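Local atomic coordinates of phytoene synthase (Enterococcus hirae, PDB entry 5IYS), a protein that probably joins two farnesyl diphosphate molecules head to head into a C30 carotenoid precursor, as dehydrosqualene synthases do, in a magnesium-dependent reaction. Residues P8-C19 with P87-N98. Sequence-based numbering, arbitrary orientation.
Sequences PFQEYQKDFAYC and PVWRALSVVFDN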
# COMPACT_ATOMS: atom_id res chain seq x y z
N PRO A 8 14.92 9.71 -21.65
CA PRO A 8 14.96 8.35 -21.10
C PRO A 8 13.59 7.68 -21.02
O PRO A 8 13.50 6.45 -21.02
CB PRO A 8 15.60 8.53 -19.71
CG PRO A 8 15.38 9.97 -19.37
CD PRO A 8 15.30 10.73 -20.67
N PHE A 9 12.51 8.48 -21.09
CA PHE A 9 11.17 7.91 -21.15
C PHE A 9 10.80 7.43 -22.54
O PHE A 9 9.85 6.65 -22.72
CB PHE A 9 10.12 8.86 -20.56
CG PHE A 9 10.25 9.07 -19.07
CD1 PHE A 9 11.05 10.07 -18.56
CD2 PHE A 9 9.58 8.24 -18.18
CE1 PHE A 9 11.25 10.22 -17.19
CE2 PHE A 9 9.76 8.39 -16.80
CZ PHE A 9 10.56 9.39 -16.30
N GLN A 10 11.55 7.87 -23.55
CA GLN A 10 11.39 7.31 -24.87
C GLN A 10 12.32 6.10 -24.97
O GLN A 10 11.91 5.03 -25.44
CB GLN A 10 11.69 8.36 -25.95
CG GLN A 10 11.65 7.87 -27.39
CD GLN A 10 12.44 8.77 -28.35
OE1 GLN A 10 12.05 8.92 -29.51
NE2 GLN A 10 13.56 9.33 -27.88
N GLU A 11 13.56 6.26 -24.53
CA GLU A 11 14.54 5.19 -24.62
C GLU A 11 14.03 3.89 -23.97
O GLU A 11 14.10 2.81 -24.56
CB GLU A 11 15.87 5.58 -23.97
CG GLU A 11 16.93 4.50 -24.16
CD GLU A 11 18.32 4.92 -23.75
OE1 GLU A 11 18.50 6.12 -23.45
OE2 GLU A 11 19.23 4.06 -23.71
N TYR A 12 13.44 4.05 -22.78
CA TYR A 12 12.92 2.95 -21.98
C TYR A 12 11.40 2.87 -21.98
O TYR A 12 10.80 2.30 -21.05
CB TYR A 12 13.43 3.05 -20.54
CG TYR A 12 14.93 2.95 -20.49
CD1 TYR A 12 15.55 1.70 -20.56
CD2 TYR A 12 15.72 4.09 -20.50
CE1 TYR A 12 16.94 1.60 -20.56
CE2 TYR A 12 17.12 4.00 -20.46
CZ TYR A 12 17.71 2.75 -20.51
OH TYR A 12 19.08 2.63 -20.46
N GLN A 13 10.78 3.27 -23.09
CA GLN A 13 9.32 3.31 -23.11
C GLN A 13 8.70 1.93 -22.96
O GLN A 13 7.72 1.81 -22.25
CB GLN A 13 8.74 4.11 -24.27
CG GLN A 13 7.98 3.28 -25.32
CD GLN A 13 7.56 4.13 -26.53
OE1 GLN A 13 8.26 4.19 -27.54
NE2 GLN A 13 6.46 4.86 -26.38
N LYS A 14 9.30 0.89 -23.53
CA LYS A 14 8.75 -0.46 -23.32
C LYS A 14 8.83 -0.92 -21.88
O LYS A 14 7.97 -1.65 -21.41
CB LYS A 14 9.44 -1.48 -24.22
CG LYS A 14 8.99 -1.40 -25.70
CD LYS A 14 9.64 -2.53 -26.52
CE LYS A 14 9.96 -2.07 -27.94
NZ LYS A 14 8.74 -1.98 -28.81
N ASP A 15 9.92 -0.60 -21.20
CA ASP A 15 10.02 -0.93 -19.78
C ASP A 15 8.95 -0.23 -18.94
O ASP A 15 8.33 -0.86 -18.09
CB ASP A 15 11.44 -0.68 -19.25
CG ASP A 15 12.48 -1.45 -20.06
OD1 ASP A 15 12.21 -2.59 -20.48
OD2 ASP A 15 13.53 -0.87 -20.38
N PHE A 16 8.74 1.07 -19.17
CA PHE A 16 7.66 1.77 -18.47
C PHE A 16 6.29 1.24 -18.87
O PHE A 16 5.43 1.07 -18.03
CB PHE A 16 7.75 3.28 -18.73
CG PHE A 16 8.76 3.95 -17.85
CD1 PHE A 16 8.61 3.90 -16.47
CD2 PHE A 16 9.95 4.45 -18.38
CE1 PHE A 16 9.54 4.52 -15.64
CE2 PHE A 16 10.95 4.99 -17.53
CZ PHE A 16 10.77 4.96 -16.16
N ALA A 17 6.15 0.83 -20.13
CA ALA A 17 4.88 0.19 -20.57
C ALA A 17 4.68 -1.12 -19.85
O ALA A 17 3.57 -1.43 -19.40
CB ALA A 17 4.83 -0.01 -22.09
N TYR A 18 5.76 -1.88 -19.67
CA TYR A 18 5.67 -3.12 -18.92
C TYR A 18 5.12 -2.88 -17.52
O TYR A 18 4.22 -3.60 -17.04
CB TYR A 18 7.05 -3.78 -18.87
CG TYR A 18 7.11 -4.98 -17.98
CD1 TYR A 18 6.90 -6.26 -18.49
CD2 TYR A 18 7.43 -4.85 -16.64
CE1 TYR A 18 6.99 -7.37 -17.67
CE2 TYR A 18 7.52 -5.95 -15.82
CZ TYR A 18 7.32 -7.21 -16.34
OH TYR A 18 7.41 -8.28 -15.48
N CYS A 19 5.72 -1.92 -16.81
CA CYS A 19 5.21 -1.53 -15.50
C CYS A 19 3.78 -0.99 -15.50
O CYS A 19 2.99 -1.34 -14.62
CB CYS A 19 6.17 -0.54 -14.82
SG CYS A 19 7.88 -1.14 -14.68
N PRO A 87 13.30 -5.33 -17.01
CA PRO A 87 12.46 -4.16 -17.31
C PRO A 87 12.16 -3.29 -16.09
O PRO A 87 12.13 -2.07 -16.22
CB PRO A 87 11.14 -4.76 -17.83
CG PRO A 87 11.27 -6.24 -17.71
CD PRO A 87 12.69 -6.61 -17.43
N VAL A 88 11.82 -3.94 -14.97
CA VAL A 88 11.45 -3.22 -13.77
C VAL A 88 12.64 -2.47 -13.22
O VAL A 88 12.54 -1.29 -12.91
CB VAL A 88 10.85 -4.16 -12.69
CG1 VAL A 88 10.59 -3.40 -11.38
CG2 VAL A 88 9.54 -4.75 -13.17
N TRP A 89 13.80 -3.11 -13.26
CA TRP A 89 15.02 -2.47 -12.75
C TRP A 89 15.53 -1.38 -13.68
O TRP A 89 15.95 -0.32 -13.20
CB TRP A 89 16.12 -3.52 -12.51
CG TRP A 89 15.85 -4.35 -11.28
CD1 TRP A 89 15.53 -5.67 -11.25
CD2 TRP A 89 15.80 -3.88 -9.92
NE1 TRP A 89 15.35 -6.08 -9.95
CE2 TRP A 89 15.48 -4.99 -9.11
CE3 TRP A 89 15.99 -2.63 -9.32
CZ2 TRP A 89 15.42 -4.90 -7.71
CZ3 TRP A 89 15.89 -2.52 -7.93
CH2 TRP A 89 15.58 -3.65 -7.14
N ARG A 90 15.32 -1.55 -14.99
CA ARG A 90 15.70 -0.50 -15.95
C ARG A 90 14.80 0.74 -15.82
O ARG A 90 15.29 1.89 -15.77
CB ARG A 90 15.69 -1.02 -17.41
CG ARG A 90 16.93 -1.90 -17.77
CD ARG A 90 16.93 -2.27 -19.23
NE ARG A 90 15.64 -2.80 -19.67
CZ ARG A 90 15.41 -4.07 -19.97
NH1 ARG A 90 16.40 -4.95 -19.91
NH2 ARG A 90 14.20 -4.47 -20.35
N ALA A 91 13.50 0.51 -15.65
CA ALA A 91 12.59 1.64 -15.38
C ALA A 91 12.96 2.30 -14.06
O ALA A 91 13.04 3.53 -13.97
CB ALA A 91 11.12 1.13 -15.33
N LEU A 92 13.22 1.50 -13.02
CA LEU A 92 13.65 2.08 -11.76
C LEU A 92 14.95 2.86 -11.83
O LEU A 92 15.07 3.90 -11.20
CB LEU A 92 13.72 1.07 -10.61
CG LEU A 92 12.37 0.55 -10.06
CD1 LEU A 92 12.72 -0.57 -9.09
CD2 LEU A 92 11.57 1.70 -9.40
N SER A 93 15.90 2.41 -12.65
CA SER A 93 17.12 3.18 -12.84
C SER A 93 16.84 4.58 -13.37
O SER A 93 17.48 5.56 -12.97
CB SER A 93 18.06 2.46 -13.82
OG SER A 93 19.33 3.09 -13.81
N VAL A 94 15.93 4.71 -14.33
CA VAL A 94 15.52 6.04 -14.78
C VAL A 94 14.89 6.93 -13.70
O VAL A 94 15.20 8.12 -13.57
CB VAL A 94 14.53 5.94 -15.98
CG1 VAL A 94 14.02 7.33 -16.35
CG2 VAL A 94 15.20 5.30 -17.17
N VAL A 95 14.03 6.32 -12.87
CA VAL A 95 13.45 7.06 -11.76
C VAL A 95 14.54 7.53 -10.78
O VAL A 95 14.53 8.69 -10.36
CB VAL A 95 12.35 6.23 -11.05
CG1 VAL A 95 11.68 7.08 -9.98
CG2 VAL A 95 11.26 5.74 -12.06
N PHE A 96 15.42 6.61 -10.40
CA PHE A 96 16.54 6.93 -9.50
C PHE A 96 17.51 7.95 -10.12
O PHE A 96 18.04 8.81 -9.40
CB PHE A 96 17.34 5.68 -9.12
CG PHE A 96 16.83 4.98 -7.87
CD1 PHE A 96 15.59 4.36 -7.88
CD2 PHE A 96 17.54 5.05 -6.66
CE1 PHE A 96 15.11 3.66 -6.77
CE2 PHE A 96 17.03 4.43 -5.49
CZ PHE A 96 15.82 3.73 -5.55
N ASP A 97 17.63 7.98 -11.45
CA ASP A 97 18.40 9.03 -12.12
C ASP A 97 17.76 10.41 -12.03
O ASP A 97 18.47 11.43 -12.12
CB ASP A 97 18.60 8.72 -13.60
CG ASP A 97 19.69 7.70 -13.87
OD1 ASP A 97 20.40 7.28 -12.93
OD2 ASP A 97 19.80 7.30 -15.04
N ASN A 98 16.43 10.42 -12.05
CA ASN A 98 15.67 11.66 -12.21
C ASN A 98 15.22 12.31 -10.91
O ASN A 98 14.85 13.48 -10.91
CB ASN A 98 14.42 11.43 -13.09
CG ASN A 98 14.76 11.20 -14.58
OD1 ASN A 98 15.88 11.39 -15.04
ND2 ASN A 98 13.76 10.72 -15.32
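Asp-15 holds its CG beside the backbone N (chi1 -56°), and the Arg-90 chain, extended at chi2, bends at chi3 (-49°), which turns the guanidinium side-on to the carboxylate. NH2 of Arg-90 reaches OD1 of Asp-15 at 2.7 Å in a nearly straight bond, and NE of Arg-90 reaches OD2 of Asp-15 at 2.9 Å. Both oxygens lie close to the guanidinium plane but are met from above the carboxylate plane. A further hydrogen bond from Arg-90 NH1 to Asn-85 steadies the same group. Nearby, the Tyr-18 ring lies over Pro-87, whose CG sits 4.1 Å from the ring centroid, while CE2 of Tyr-18 meets CG2 of Val-88 edge-on at 3.5 Å. Phe-16 takes the methyl of Ala-91 over one face and Phe-9 CE2 over the other. Val-94 splits its branches: CG1 lies over the Phe-9 ring and against Pro-8, and CG2 is 3.6 Å from CD2 of Tyr-12. The 13-19 part of helix 13-26 crosses helix 87-98 of the all-helical synthase fold at -110°, axes 8.4 Å apart, away from the magnesium and substrate-analogue sites. A two-bond ion pair beside aromatic-aliphatic packing is consistent with a joint held by both charge and burial.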